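Local structure of globin II, extracellular (Lumbricus terrestris, 1X9F) at residues 25-30 / 64-69. The protein probably carries oxygen as a haem-bound globin subunit of the giant extracellular haemoglobin (erythrocruorin) of the earthworm. Residues are numbered along the deposited sequence; the frame is centred on the assembly and turned at random.
Sequences DREAFS and HADRVL. Unlike the reference sequence in segment 64-69: Asp66 (reference Glu). With CMO (carbon monoxide), chain P; HEM (protoporphyrin IX containing Fe), chain O.
Ser30 meets Ala65 where segments 25-30 and 64-69, on helices 23-40 and 59-77 (B and E of the globin fold), have axes 9.0 Å apart at 90°. The CA atoms of Ser30 and Ala65 are 5.4 Å apart, a close approach that two such small residues permit. From Ser30 CB outward, CB rests on Ala65 CB at 3.7 Å; OG, beside the backbone N and anti to the carbonyl carbon (chi1 -70°), has Asp66 OD2 and Arg26 O as alternative acceptors for its single proton, each 3.0 Å away. Leu69 CD1 adjoins the same OG and also touches Phe29 at ring atom CD2, approaching the ring obliquely. The other Asp66 oxygen, OD1, faces the aliphatic CD of Arg26. A water accepts from Arg26 NH1 at 2.7 Å and donates only weakly to Asp66 OD1, while NH1 itself salt-bridges Asp79 of the Globin III chain. On the haem side of helix 59-77, His64, at the distal histidine position of globins, gives carbon monoxide O a weak hydrogen bond of 3.0 Å from NE2, bent to 123°, and Val68 CG2 lies over one imidazole face, offset toward the rim. An alanine in place of His64 would probably leave the ligand oxygen without this N-H donor and open a gap beside Val68 and Phe48. The chemistry is thus divided: the buried Asp66 carboxylate meets the Ser30 hydroxyl without touching the Arg26 guanidinium, while another face of helix 59-77, through His64 and Val68, lines the carbon monoxide pocket.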
ATOM      1  N   ASP B  25     -28.925  -4.059  17.674  1.00 29.91           N
ATOM      2  CA  ASP B  25     -28.692  -5.383  18.288  1.00 29.51           C
ATOM      3  C   ASP B  25     -28.940  -5.399  19.784  1.00 25.83           C
ATOM      4  O   ASP B  25     -29.476  -6.373  20.314  1.00 22.22           O
ATOM      5  CB  ASP B  25     -27.265  -5.875  18.028  1.00 32.87           C
ATOM      6  CG  ASP B  25     -26.955  -6.007  16.555  1.00 40.49           C
ATOM      7  OD1 ASP B  25     -27.839  -6.441  15.784  1.00 42.67           O
ATOM      8  OD2 ASP B  25     -25.840  -5.696  16.073  1.00 50.99           O
ATOM      9  N   ARG B  26     -28.542  -4.320  20.453  1.00 24.44           N
ATOM     10  CA  ARG B  26     -28.743  -4.191  21.882  1.00 23.15           C
ATOM     11  C   ARG B  26     -30.221  -4.032  22.213  1.00 23.93           C
ATOM     12  O   ARG B  26     -30.702  -4.638  23.172  1.00 23.47           O
ATOM     13  CB  ARG B  26     -27.947  -3.021  22.443  1.00 23.49           C
ATOM     14  CG  ARG B  26     -28.101  -2.883  23.943  1.00 25.43           C
ATOM     15  CD  ARG B  26     -27.346  -1.735  24.528  1.00 19.72           C
ATOM     16  NE  ARG B  26     -25.914  -1.893  24.313  1.00 22.68           N
ATOM     17  CZ  ARG B  26     -24.994  -1.072  24.792  1.00 21.63           C
ATOM     18  NH1 ARG B  26     -25.345  -0.019  25.520  1.00 19.87           N
ATOM     19  NH2 ARG B  26     -23.713  -1.303  24.541  1.00 22.43           N
ATOM     20  N   GLU B  27     -30.938  -3.226  21.429  1.00 24.02           N
ATOM     21  CA  GLU B  27     -32.380  -3.077  21.627  1.00 23.31           C
ATOM     22  C   GLU B  27     -33.081  -4.417  21.494  1.00 22.25           C
ATOM     23  O   GLU B  27     -33.866  -4.798  22.361  1.00 25.97           O
ATOM     24  CB  GLU B  27     -32.999  -2.106  20.615  1.00 23.08           C
ATOM     25  CG  GLU B  27     -32.613  -0.651  20.816  1.00 24.87           C
ATOM     26  CD  GLU B  27     -33.331   0.243  19.829  1.00 31.00           C
ATOM     27  OE1 GLU B  27     -32.961   0.246  18.635  1.00 34.04           O
ATOM     28  OE2 GLU B  27     -34.270   0.944  20.246  1.00 34.24           O
ATOM     29  N   ALA B  28     -32.785  -5.125  20.403  1.00 19.73           N
ATOM     30  CA  ALA B  28     -33.396  -6.422  20.116  1.00 21.57           C
ATOM     31  C   ALA B  28     -33.115  -7.397  21.255  1.00 23.05           C
ATOM     32  O   ALA B  28     -34.004  -8.131  21.706  1.00 23.66           O
ATOM     33  CB  ALA B  28     -32.868  -6.972  18.789  1.00 19.24           C
ATOM     34  N   PHE B  29     -31.870  -7.370  21.716  1.00 21.92           N
ATOM     35  CA  PHE B  29     -31.407  -8.169  22.833  1.00 21.66           C
ATOM     36  C   PHE B  29     -32.177  -7.853  24.118  1.00 23.50           C
ATOM     37  O   PHE B  29     -32.640  -8.763  24.811  1.00 21.78           O
ATOM     38  CB  PHE B  29     -29.918  -7.913  23.014  1.00 18.65           C
ATOM     39  CG  PHE B  29     -29.285  -8.702  24.106  1.00 16.70           C
ATOM     40  CD1 PHE B  29     -29.128 -10.079  23.992  1.00 17.11           C
ATOM     41  CD2 PHE B  29     -28.796  -8.065  25.237  1.00 18.07           C
ATOM     42  CE1 PHE B  29     -28.514 -10.813  25.005  1.00 20.80           C
ATOM     43  CE2 PHE B  29     -28.179  -8.792  26.258  1.00 24.26           C
ATOM     44  CZ  PHE B  29     -28.039 -10.168  26.139  1.00 16.15           C
ATOM     45  N   SER B  30     -32.312  -6.562  24.421  1.00 22.78           N
ATOM     46  CA  SER B  30     -33.095  -6.101  25.558  1.00 25.10           C
ATOM     47  C   SER B  30     -34.520  -6.615  25.508  1.00 25.89           C
ATOM     48  O   SER B  30     -35.074  -7.006  26.534  1.00 25.96           O
ATOM     49  CB  SER B  30     -33.142  -4.576  25.579  1.00 26.71           C
ATOM     50  OG  SER B  30     -31.873  -4.036  25.910  1.00 33.36           O
ATOM     51  N   HIS B  64     -36.670   1.551  28.983  1.00 15.06           N
ATOM     52  CA  HIS B  64     -36.679   0.826  30.232  1.00 16.30           C
ATOM     53  C   HIS B  64     -35.834  -0.457  30.180  1.00 17.28           C
ATOM     54  O   HIS B  64     -35.084  -0.748  31.113  1.00 18.53           O
ATOM     55  CB  HIS B  64     -38.109   0.493  30.648  1.00 15.27           C
ATOM     56  CG  HIS B  64     -38.169  -0.574  31.679  1.00 12.90           C
ATOM     57  ND1 HIS B  64     -37.821  -0.348  32.993  1.00 17.49           N
ATOM     58  CD2 HIS B  64     -38.429  -1.898  31.577  1.00 15.76           C
ATOM     59  CE1 HIS B  64     -37.913  -1.480  33.667  1.00 20.23           C
ATOM     60  NE2 HIS B  64     -38.270  -2.439  32.830  1.00 20.35           N
ATOM     61  N   ALA B  65     -35.970  -1.216  29.097  1.00 17.33           N
ATOM     62  CA  ALA B  65     -35.261  -2.479  28.960  1.00 19.93           C
ATOM     63  C   ALA B  65     -33.764  -2.247  28.760  1.00 21.88           C
ATOM     64  O   ALA B  65     -32.949  -2.971  29.334  1.00 23.91           O
ATOM     65  CB  ALA B  65     -35.844  -3.296  27.821  1.00 20.31           C
ATOM     66  N   ASP B  66     -33.408  -1.249  27.946  1.00 21.91           N
ATOM     67  CA  ASP B  66     -32.012  -0.813  27.811  1.00 23.96           C
ATOM     68  C   ASP B  66     -31.473  -0.387  29.187  1.00 24.75           C
ATOM     69  O   ASP B  66     -30.317  -0.659  29.523  1.00 25.36           O
ATOM     70  CB  ASP B  66     -31.868   0.331  26.783  1.00 22.95           C
ATOM     71  CG  ASP B  66     -31.486  -0.158  25.370  1.00 33.47           C
ATOM     72  OD1 ASP B  66     -30.775   0.587  24.640  1.00 28.19           O
ATOM     73  OD2 ASP B  66     -31.849  -1.260  24.903  1.00 42.23           O
ATOM     74  N   ARG B  67     -32.321   0.264  29.980  1.00 23.33           N
ATOM     75  CA  ARG B  67     -31.946   0.726  31.317  1.00 22.37           C
ATOM     76  C   ARG B  67     -31.632  -0.452  32.242  1.00 22.24           C
ATOM     77  O   ARG B  67     -30.640  -0.429  32.976  1.00 18.89           O
ATOM     78  CB  ARG B  67     -33.084   1.562  31.890  1.00 21.62           C
ATOM     79  CG  ARG B  67     -32.650   2.728  32.727  1.00 24.90           C
ATOM     80  CD  ARG B  67     -33.595   3.918  32.670  1.00 18.16           C
ATOM     81  NE  ARG B  67     -35.016   3.563  32.755  1.00 22.01           N
ATOM     82  CZ  ARG B  67     -35.959   4.019  31.931  1.00 25.54           C
ATOM     83  NH1 ARG B  67     -35.650   4.865  30.954  1.00 21.45           N
ATOM     84  NH2 ARG B  67     -37.223   3.642  32.088  1.00 23.87           N
ATOM     85  N   VAL B  68     -32.476  -1.479  32.184  1.00 21.27           N
ATOM     86  CA  VAL B  68     -32.296  -2.688  32.980  1.00 20.72           C
ATOM     87  C   VAL B  68     -31.006  -3.393  32.636  1.00 20.14           C
ATOM     88  O   VAL B  68     -30.236  -3.761  33.528  1.00 18.32           O
ATOM     89  CB  VAL B  68     -33.428  -3.683  32.733  1.00 22.74           C
ATOM     90  CG1 VAL B  68     -33.165  -5.004  33.469  1.00 18.02           C
ATOM     91  CG2 VAL B  68     -34.748  -3.070  33.125  1.00 20.36           C
ATOM     92  N   LEU B  69     -30.779  -3.597  31.344  1.00 19.08           N
ATOM     93  CA  LEU B  69     -29.552  -4.230  30.904  1.00 21.51           C
ATOM     94  C   LEU B  69     -28.332  -3.372  31.228  1.00 22.17           C
ATOM     95  O   LEU B  69     -27.226  -3.895  31.363  1.00 21.43           O
ATOM     96  CB  LEU B  69     -29.606  -4.576  29.416  1.00 21.58           C
ATOM     97  CG  LEU B  69     -30.612  -5.654  29.008  1.00 22.74           C
ATOM     98  CD1 LEU B  69     -30.204  -6.171  27.654  1.00 23.54           C
ATOM     99  CD2 LEU B  69     -30.661  -6.803  30.016  1.00 13.60           C
TER
HETATM  100  C   CMO P1162     -36.220  -4.361  35.489  1.00 33.33           C
HETATM  101  O   CMO P1162     -37.061  -4.508  34.564  1.00 37.57           O
HETATM  102  CHA HEM O 160     -36.535  -0.683  37.173  1.00 20.41           C
HETATM  103  CHB HEM O 160     -32.444  -3.350  37.106  1.00 20.04           C
HETATM  104  CHC HEM O 160     -35.065  -7.434  37.720  1.00 17.94           C
HETATM  105  CHD HEM O 160     -39.145  -4.736  38.034  1.00 16.55           C
HETATM  106  C1A HEM O 160     -35.128  -1.080  37.010  1.00 19.81           C
HETATM  107  C2A HEM O 160     -34.162  -0.119  36.723  1.00 21.33           C
HETATM  108  C3A HEM O 160     -32.905  -0.868  36.683  1.00 21.79           C
HETATM  109  C4A HEM O 160     -33.373  -2.233  36.998  1.00 19.47           C
HETATM  110  CMA HEM O 160     -31.510  -0.369  36.401  1.00 18.23           C
HETATM  111  CAA HEM O 160     -34.350   1.350  36.443  1.00 24.08           C
HETATM  112  CBA HEM O 160     -34.195   2.231  37.666  1.00 28.75           C
HETATM  113  CGA HEM O 160     -34.522   3.632  37.204  1.00 32.66           C
HETATM  114  O1A HEM O 160     -33.663   4.277  36.561  1.00 38.78           O
HETATM  115  O2A HEM O 160     -35.651   4.092  37.476  1.00 34.26           O
HETATM  116  C1B HEM O 160     -32.831  -4.749  37.265  1.00 17.96           C
HETATM  117  C2B HEM O 160     -31.875  -5.739  37.210  1.00 17.59           C
HETATM  118  C3B HEM O 160     -32.628  -6.851  37.394  1.00 20.01           C
HETATM  119  C4B HEM O 160     -33.953  -6.504  37.539  1.00 20.00           C
HETATM  120  CMB HEM O 160     -30.386  -5.625  37.003  1.00 16.72           C
HETATM  121  CAB HEM O 160     -32.040  -8.047  37.392  1.00 18.44           C
HETATM  122  CBB HEM O 160     -31.358  -9.175  37.402  1.00 23.72           C
HETATM  123  C1C HEM O 160     -36.472  -7.028  37.812  1.00 18.46           C
HETATM  124  C2C HEM O 160     -37.459  -7.989  37.911  1.00 15.34           C
HETATM  125  C3C HEM O 160     -38.605  -7.235  38.004  1.00 19.91           C
HETATM  126  C4C HEM O 160     -38.227  -5.892  37.941  1.00 15.91           C
HETATM  127  CMC HEM O 160     -37.260  -9.486  37.935  1.00 22.11           C
HETATM  128  CAC HEM O 160     -39.976  -7.798  38.140  1.00 22.34           C
HETATM  129  CBC HEM O 160     -40.417  -8.664  37.215  1.00 21.57           C
HETATM  130  C1D HEM O 160     -38.776  -3.318  37.833  1.00 18.96           C
HETATM  131  C2D HEM O 160     -39.744  -2.316  37.775  1.00 18.02           C
HETATM  132  C3D HEM O 160     -39.052  -1.153  37.526  1.00 17.18           C
HETATM  133  C4D HEM O 160     -37.647  -1.599  37.458  1.00 18.55           C
HETATM  134  CMD HEM O 160     -41.235  -2.475  37.953  1.00 20.43           C
HETATM  135  CAD HEM O 160     -39.592   0.248  37.393  1.00 19.72           C
HETATM  136  CBD HEM O 160     -40.286   0.448  36.057  1.00 24.88           C
HETATM  137  CGD HEM O 160     -40.731   1.888  36.008  1.00 24.92           C
HETATM  138  O1D HEM O 160     -39.871   2.796  36.027  1.00 29.13           O
HETATM  139  O2D HEM O 160     -41.953   2.123  35.956  1.00 32.81           O
HETATM  140  NA  HEM O 160     -34.699  -2.363  37.236  1.00 19.43           N
HETATM  141  NB  HEM O 160     -34.107  -5.162  37.468  1.00 14.12           N
HETATM  142  NC  HEM O 160     -36.882  -5.732  37.853  1.00 16.89           N
HETATM  143  ND  HEM O 160     -37.491  -2.927  37.633  1.00 18.51           N
HETATM  144 FE   HEM O 160     -35.790  -4.034  37.621  1.00 24.19          FE
HETATM  145  O   HOH W   1     -27.765   1.045  26.234  1.00 25.63           O